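Local coordinates for elicitor protein Hrip2 (PDB 5FID) that probably acts as a secreted elicitor of the rice blast fungus Magnaporthe oryzae that triggers defence responses in plants, at residues Y78-E83 with K91-S96. The protein carries 1 engineered substitution. Numbering follows the deposited sequence.
Sequences YELSSE and KRVTLS
Leu-80 and Leu-95 meet with the same first torsion: in each, CG stands anti to the backbone N (chi1 -179° and 178°), and the two side chains slide past one another in opposite directions. Leu-95 CD2 lies against the facing strand, 3.7 Å from Leu-80 CB and 3.8 Å from the carbonyl carbon of Glu-79. The same methyl lies near the plane of the Tyr-78 ring, at its edge. Two residues before Leu-95, Val-93 meets both methyls of Leu-80: its CG1, likewise anti to its backbone N, sits 3.8 Å from Leu-80 CD2, which is also near Leu-95 CB. This is how a beta sandwich closes its core: strand 75-81 belongs to an antiparallel sheet and strand 93-96 to a mixed one, and the short strand segments run nearly antiparallel (169°) with axes 8.1 Å apart. The facing segments share no hydrogen bonds; they meet through apolar side chains. Phe-104 touches both leucines from strand 104-106, while Ile-65 and Val-131 flank Leu-95 from one sheet each. The CB of Glu-79, by contrast, points away from strand 93-96; its OE2 is hydrogen-bonded to Ser-115 OG and salt-bridged to Lys-120 NZ, and OE1 is hydrogen-bonded to Tyr-75 OH of the second subunit. Where strand 75-81 ends, Ser-81 OG accepts from Glu-83 N (3.1 Å) in an ST turn and donates to Glu-83 OE1 on its anti side.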
loop_
_atom_site.group_PDB
_atom_site.type_symbol
_atom_site.label_atom_id
_atom_site.label_comp_id
_atom_site.label_asym_id
_atom_site.label_seq_id
_atom_site.Cartn_x
_atom_site.Cartn_y
_atom_site.Cartn_z
ATOM N N TYR A 78 -1.778 5.858 -0.817
ATOM C CA TYR A 78 -3.046 6.498 -0.478
ATOM C C TYR A 78 -3.806 5.637 0.522
ATOM O O TYR A 78 -3.800 4.407 0.434
ATOM C CB TYR A 78 -3.905 6.734 -1.735
ATOM C CG TYR A 78 -3.908 5.539 -2.654
ATOM C CD1 TYR A 78 -2.861 5.325 -3.537
ATOM C CD2 TYR A 78 -4.937 4.612 -2.620
ATOM C CE1 TYR A 78 -2.832 4.218 -4.363
ATOM C CE2 TYR A 78 -4.919 3.508 -3.448
ATOM C CZ TYR A 78 -3.864 3.316 -4.313
ATOM O OH TYR A 78 -3.834 2.201 -5.135
ATOM N N GLU A 79 -4.466 6.295 1.468
ATOM C CA GLU A 79 -5.167 5.616 2.546
ATOM C C GLU A 79 -6.505 6.303 2.761
ATOM O O GLU A 79 -6.565 7.528 2.884
ATOM C CB GLU A 79 -4.343 5.699 3.831
ATOM C CG GLU A 79 -5.028 5.148 5.090
ATOM C CD GLU A 79 -4.155 5.255 6.332
ATOM O OE1 GLU A 79 -3.144 6.000 6.304
ATOM O OE2 GLU A 79 -4.473 4.590 7.354
ATOM N N LEU A 80 -7.572 5.515 2.793
ATOM C CA LEU A 80 -8.898 6.027 3.127
ATOM C C LEU A 80 -9.207 5.579 4.548
ATOM O O LEU A 80 -9.488 4.408 4.780
ATOM C CB LEU A 80 -9.944 5.472 2.155
ATOM C CG LEU A 80 -11.385 5.950 2.379
ATOM C CD1 LEU A 80 -11.483 7.452 2.170
ATOM C CD2 LEU A 80 -12.341 5.223 1.433
ATOM N N SER A 81 -9.153 6.509 5.504
ATOM C CA SER A 81 -9.160 6.126 6.919
ATOM C C SER A 81 -10.357 6.632 7.704
ATOM O O SER A 81 -10.733 7.798 7.594
ATOM C CB SER A 81 -7.883 6.614 7.596
ATOM O OG SER A 81 -7.882 6.298 8.979
ATOM N N SER A 82 -10.950 5.748 8.505
ATOM C CA SER A 82 -11.976 6.160 9.464
ATOM C C SER A 82 -11.445 6.129 10.899
ATOM O O SER A 82 -12.231 6.053 11.849
ATOM C CB SER A 82 -13.215 5.269 9.358
ATOM O OG SER A 82 -12.912 3.919 9.690
ATOM N N GLU A 83 -10.121 6.206 11.058
ATOM C CA GLU A 83 -9.486 6.122 12.379
ATOM C C GLU A 83 -9.848 7.262 13.317
ATOM O O GLU A 83 -9.752 7.117 14.536
ATOM C CB GLU A 83 -7.959 6.081 12.250
ATOM C CG GLU A 83 -7.387 4.793 11.713
ATOM C CD GLU A 83 -5.939 4.959 11.318
ATOM O OE1 GLU A 83 -5.663 5.756 10.383
ATOM O OE2 GLU A 83 -5.074 4.308 11.946
ATOM N N LYS A 91 -23.067 5.853 3.881
ATOM C CA LYS A 91 -23.072 6.075 2.432
ATOM C C LYS A 91 -21.883 5.387 1.767
ATOM O O LYS A 91 -21.018 4.838 2.448
ATOM C CB LYS A 91 -23.020 7.570 2.125
ATOM C CG LYS A 91 -24.178 8.360 2.686
ATOM C CD LYS A 91 -25.497 7.953 2.021
ATOM C CE LYS A 91 -26.642 8.785 2.571
ATOM N NZ LYS A 91 -26.263 9.315 3.912
ATOM N N ARG A 92 -21.835 5.413 0.439
ATOM C CA ARG A 92 -20.706 4.824 -0.274
ATOM C C ARG A 92 -19.580 5.852 -0.411
ATOM O O ARG A 92 -19.826 7.018 -0.734
ATOM C CB ARG A 92 -21.140 4.330 -1.660
ATOM C CG ARG A 92 -20.010 3.700 -2.472
ATOM C CD ARG A 92 -20.532 3.028 -3.740
ATOM N NE ARG A 92 -21.497 1.976 -3.431
ATOM C CZ ARG A 92 -21.189 0.700 -3.219
ATOM N NH1 ARG A 92 -19.929 0.286 -3.285
ATOM N NH2 ARG A 92 -22.149 -0.167 -2.943
ATOM N N VAL A 93 -18.354 5.421 -0.141
ATOM C CA VAL A 93 -17.172 6.258 -0.339
ATOM C C VAL A 93 -16.139 5.485 -1.147
ATOM O O VAL A 93 -15.821 4.332 -0.837
ATOM C CB VAL A 93 -16.547 6.715 1.000
ATOM C CG1 VAL A 93 -15.263 7.489 0.755
ATOM C CG2 VAL A 93 -17.531 7.582 1.786
ATOM N N THR A 94 -15.624 6.123 -2.196
ATOM C CA THR A 94 -14.595 5.510 -3.032
ATOM C C THR A 94 -13.324 6.331 -2.937
ATOM O O THR A 94 -13.378 7.535 -2.722
ATOM C CB THR A 94 -15.045 5.429 -4.507
ATOM O OG1 THR A 94 -15.277 6.753 -5.005
ATOM C CG2 THR A 94 -16.327 4.626 -4.628
ATOM N N LEU A 95 -12.178 5.681 -3.087
ATOM C CA LEU A 95 -10.917 6.398 -3.223
ATOM C C LEU A 95 -10.105 5.626 -4.240
ATOM O O LEU A 95 -9.811 4.446 -4.040
ATOM C CB LEU A 95 -10.168 6.471 -1.888
ATOM C CG LEU A 95 -8.798 7.170 -1.945
ATOM C CD1 LEU A 95 -8.970 8.667 -2.136
ATOM C CD2 LEU A 95 -7.973 6.886 -0.687
ATOM N N SER A 96 -9.752 6.275 -5.342
ATOM C CA SER A 96 -9.071 5.577 -6.428
ATOM C C SER A 96 -7.868 6.372 -6.931
ATOM O O SER A 96 -7.928 7.594 -7.019
ATOM C CB SER A 96 -10.058 5.368 -7.573
ATOM O OG SER A 96 -9.397 4.906 -8.735
#